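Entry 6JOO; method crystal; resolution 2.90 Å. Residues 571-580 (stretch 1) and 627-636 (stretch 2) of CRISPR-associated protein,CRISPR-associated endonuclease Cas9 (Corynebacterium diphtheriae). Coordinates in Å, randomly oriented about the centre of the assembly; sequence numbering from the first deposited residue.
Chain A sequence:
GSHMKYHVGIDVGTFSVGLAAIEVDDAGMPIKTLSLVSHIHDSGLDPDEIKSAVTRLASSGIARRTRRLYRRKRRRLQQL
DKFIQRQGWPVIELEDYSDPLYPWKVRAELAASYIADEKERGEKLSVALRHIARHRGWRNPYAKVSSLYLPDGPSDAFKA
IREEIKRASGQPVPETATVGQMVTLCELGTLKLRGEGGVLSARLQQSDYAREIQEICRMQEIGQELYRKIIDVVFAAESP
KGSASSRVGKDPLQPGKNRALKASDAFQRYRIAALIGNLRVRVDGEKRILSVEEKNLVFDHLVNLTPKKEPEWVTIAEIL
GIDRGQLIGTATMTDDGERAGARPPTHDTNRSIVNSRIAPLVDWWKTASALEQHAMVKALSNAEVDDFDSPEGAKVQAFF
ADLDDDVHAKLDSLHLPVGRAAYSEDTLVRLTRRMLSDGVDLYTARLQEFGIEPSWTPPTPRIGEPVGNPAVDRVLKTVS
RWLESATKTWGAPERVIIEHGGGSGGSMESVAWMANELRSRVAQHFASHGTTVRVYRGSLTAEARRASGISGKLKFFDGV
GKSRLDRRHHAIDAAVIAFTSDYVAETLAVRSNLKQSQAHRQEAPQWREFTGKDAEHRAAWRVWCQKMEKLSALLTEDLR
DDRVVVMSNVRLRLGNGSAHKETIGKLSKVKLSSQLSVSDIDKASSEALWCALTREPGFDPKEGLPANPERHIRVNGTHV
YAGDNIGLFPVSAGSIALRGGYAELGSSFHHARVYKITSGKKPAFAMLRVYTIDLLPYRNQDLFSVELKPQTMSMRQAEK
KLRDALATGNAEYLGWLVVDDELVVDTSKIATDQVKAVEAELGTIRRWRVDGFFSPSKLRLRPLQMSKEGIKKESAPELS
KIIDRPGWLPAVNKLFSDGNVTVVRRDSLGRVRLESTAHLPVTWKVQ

Stretch 1, residues 571-580: AIDAAVIAFT
Stretch 2, residues 627-636: KMEKLSALLT

Two helical segments, the first entering its stretch already formed and the second running through all of 627-636, lie nearly antiparallel: their N-to-C directions differ by 155° and their axes approach to 11.3 Å, a spacing that side chains must bridge. The register sets Ile572 beside Leu635 (CA to CA 7.4 Å), Val576 beside Met628 (CA to CA 7.7 Å) and Phe579, near the C-terminal end of stretch 1, beside Lys627 (CA to CA 8.0 Å).

No backbone hydrogen bond links the stretches; each helix has its own i to i+4 bonds. Ala575 N donates to Ala571 O (3.0 Å), and Leu631 N to Lys627 O (2.7 Å), with phi/psi near -66/-38. At Phe579 phi/psi shifts to -129/52. Ser632 OG (chi1 m) donates to Met628 O at 2.6 Å, satisfying its hydroxyl within its own helix.

The contact is apolar, burying 379 Å², both sides summed. Leu635 (m, t) extends CD1 to Ile572 CG2 (3.8 Å; Ile572 m, m), a branch methyl, and to Ala575 CB (4.0 Å), a short methyl pointing toward the partner. Leu631 (t, p) brings its isobutyl CD2 to 3.5 Å from Phe579 CD2 (chi1 m, chi2 -46°), at the edge of a broad apolar ring. Selenomethionine Met628 (m, m, m) starts sideways, but its flexible chain carries CE to 3.8 Å from Val576 CG2 (t).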

# COMPACT_ATOMS: atom_id res chain seq x y z
N ALA A 571 -25.71 -11.17 6.22
CA ALA A 571 -26.78 -11.00 5.23
C ALA A 571 -28.14 -10.96 5.90
O ALA A 571 -29.05 -10.26 5.44
CB ALA A 571 -26.72 -12.11 4.19
N ILE A 572 -28.31 -11.71 6.99
CA ILE A 572 -29.59 -11.70 7.70
C ILE A 572 -29.83 -10.34 8.34
O ILE A 572 -30.93 -9.77 8.24
CB ILE A 572 -29.63 -12.83 8.75
CG1 ILE A 572 -29.47 -14.20 8.08
CG2 ILE A 572 -30.92 -12.76 9.56
CD1 ILE A 572 -30.50 -14.49 7.00
N ASP A 573 -28.81 -9.78 8.99
CA ASP A 573 -28.94 -8.43 9.55
C ASP A 573 -29.23 -7.41 8.46
O ASP A 573 -30.00 -6.47 8.67
CB ASP A 573 -27.67 -8.05 10.32
CG ASP A 573 -27.49 -8.87 11.60
OD1 ASP A 573 -28.24 -9.85 11.81
OD2 ASP A 573 -26.59 -8.52 12.40
N ALA A 574 -28.63 -7.59 7.27
CA ALA A 574 -28.93 -6.70 6.16
C ALA A 574 -30.37 -6.84 5.70
O ALA A 574 -30.96 -5.86 5.22
CB ALA A 574 -27.97 -6.97 5.00
N ALA A 575 -30.95 -8.03 5.84
CA ALA A 575 -32.33 -8.23 5.41
C ALA A 575 -33.30 -7.46 6.30
O ALA A 575 -34.24 -6.81 5.81
CB ALA A 575 -32.67 -9.72 5.40
N VAL A 576 -33.08 -7.51 7.61
CA VAL A 576 -33.92 -6.75 8.54
C VAL A 576 -33.78 -5.26 8.28
O VAL A 576 -34.75 -4.50 8.40
CB VAL A 576 -33.55 -7.11 9.99
CG1 VAL A 576 -34.28 -6.22 10.98
CG2 VAL A 576 -33.86 -8.58 10.27
N ILE A 577 -32.59 -4.82 7.88
CA ILE A 577 -32.32 -3.40 7.67
C ILE A 577 -33.12 -2.86 6.49
O ILE A 577 -33.52 -1.69 6.48
CB ILE A 577 -30.80 -3.19 7.51
CG1 ILE A 577 -30.10 -3.36 8.86
CG2 ILE A 577 -30.47 -1.83 6.91
CD1 ILE A 577 -30.98 -3.07 10.06
N ALA A 578 -33.40 -3.70 5.49
CA ALA A 578 -34.19 -3.27 4.34
C ALA A 578 -35.63 -2.92 4.69
O ALA A 578 -36.34 -2.39 3.84
CB ALA A 578 -34.18 -4.35 3.26
N PHE A 579 -36.07 -3.21 5.92
CA PHE A 579 -37.45 -2.96 6.33
C PHE A 579 -37.49 -2.18 7.64
O PHE A 579 -38.16 -2.57 8.60
CB PHE A 579 -38.21 -4.28 6.48
CG PHE A 579 -38.24 -5.10 5.23
CD1 PHE A 579 -38.54 -4.52 4.01
CD2 PHE A 579 -37.96 -6.46 5.26
CE1 PHE A 579 -38.57 -5.28 2.85
CE2 PHE A 579 -37.99 -7.22 4.11
CZ PHE A 579 -38.29 -6.63 2.90
N THR A 580 -36.78 -1.06 7.70
CA THR A 580 -36.78 -0.19 8.87
C THR A 580 -37.41 1.14 8.46
O THR A 580 -36.76 1.97 7.81
CB THR A 580 -35.37 0.01 9.43
OG1 THR A 580 -34.58 0.76 8.49
CG2 THR A 580 -34.70 -1.33 9.69
N LYS A 627 -44.82 -7.34 8.81
CA LYS A 627 -43.79 -7.55 7.80
C LYS A 627 -42.66 -8.43 8.34
O LYS A 627 -42.17 -9.32 7.64
CB LYS A 627 -43.23 -6.21 7.32
CG LYS A 627 -44.27 -5.27 6.74
CD LYS A 627 -43.63 -3.97 6.27
CE LYS A 627 -44.64 -3.03 5.64
NZ LYS A 627 -44.00 -1.81 5.08
N MSE A 628 -42.24 -8.19 9.58
CA MSE A 628 -41.13 -8.92 10.17
C MSE A 628 -41.47 -10.39 10.36
O MSE A 628 -40.67 -11.27 10.04
CB MSE A 628 -40.73 -8.30 11.51
CG MSE A 628 -40.13 -6.91 11.40
SE MSE A 628 -38.56 -6.87 10.24
CE MSE A 628 -37.50 -8.25 11.13
N GLU A 629 -42.67 -10.66 10.89
CA GLU A 629 -43.11 -12.04 11.04
C GLU A 629 -43.26 -12.72 9.68
O GLU A 629 -42.97 -13.91 9.54
CB GLU A 629 -44.43 -12.09 11.81
CG GLU A 629 -44.34 -11.64 13.27
CD GLU A 629 -45.59 -11.97 14.07
OE1 GLU A 629 -46.37 -12.83 13.62
OE2 GLU A 629 -45.79 -11.36 15.14
N LYS A 630 -43.70 -11.97 8.67
CA LYS A 630 -43.71 -12.51 7.31
C LYS A 630 -42.29 -12.74 6.81
O LYS A 630 -42.02 -13.73 6.12
CB LYS A 630 -44.48 -11.58 6.37
N LEU A 631 -41.37 -11.84 7.15
CA LEU A 631 -39.99 -11.98 6.70
C LEU A 631 -39.28 -13.13 7.42
O LEU A 631 -38.45 -13.82 6.82
CB LEU A 631 -39.22 -10.67 6.90
CG LEU A 631 -37.72 -10.72 6.57
CD1 LEU A 631 -37.49 -11.08 5.10
CD2 LEU A 631 -37.01 -9.42 6.92
N SER A 632 -39.60 -13.34 8.70
CA SER A 632 -38.88 -14.34 9.48
C SER A 632 -39.00 -15.72 8.86
O SER A 632 -38.05 -16.51 8.91
CB SER A 632 -39.40 -14.35 10.92
OG SER A 632 -39.35 -13.05 11.49
N ALA A 633 -40.15 -16.04 8.26
CA ALA A 633 -40.35 -17.37 7.69
C ALA A 633 -39.45 -17.60 6.49
O ALA A 633 -38.96 -18.72 6.28
CB ALA A 633 -41.82 -17.55 7.30
N LEU A 634 -39.20 -16.56 5.70
CA LEU A 634 -38.41 -16.71 4.48
C LEU A 634 -36.95 -17.02 4.80
O LEU A 634 -36.32 -17.85 4.13
CB LEU A 634 -38.52 -15.44 3.64
CG LEU A 634 -39.94 -14.97 3.29
CD1 LEU A 634 -40.05 -13.46 3.34
CD2 LEU A 634 -40.34 -15.49 1.92
N LEU A 635 -36.39 -16.36 5.82
CA LEU A 635 -34.98 -16.56 6.15
C LEU A 635 -34.75 -17.92 6.80
O LEU A 635 -33.68 -18.50 6.64
CB LEU A 635 -34.49 -15.44 7.05
CG LEU A 635 -34.63 -14.02 6.48
CD1 LEU A 635 -33.95 -12.98 7.36
CD2 LEU A 635 -34.10 -13.96 5.06
N THR A 636 -35.75 -18.44 7.53
CA THR A 636 -35.61 -19.77 8.12
C THR A 636 -35.47 -20.83 7.03
O THR A 636 -34.63 -21.72 7.14
CB THR A 636 -36.80 -20.08 9.03
OG1 THR A 636 -38.02 -19.95 8.29
CG2 THR A 636 -36.83 -19.14 10.22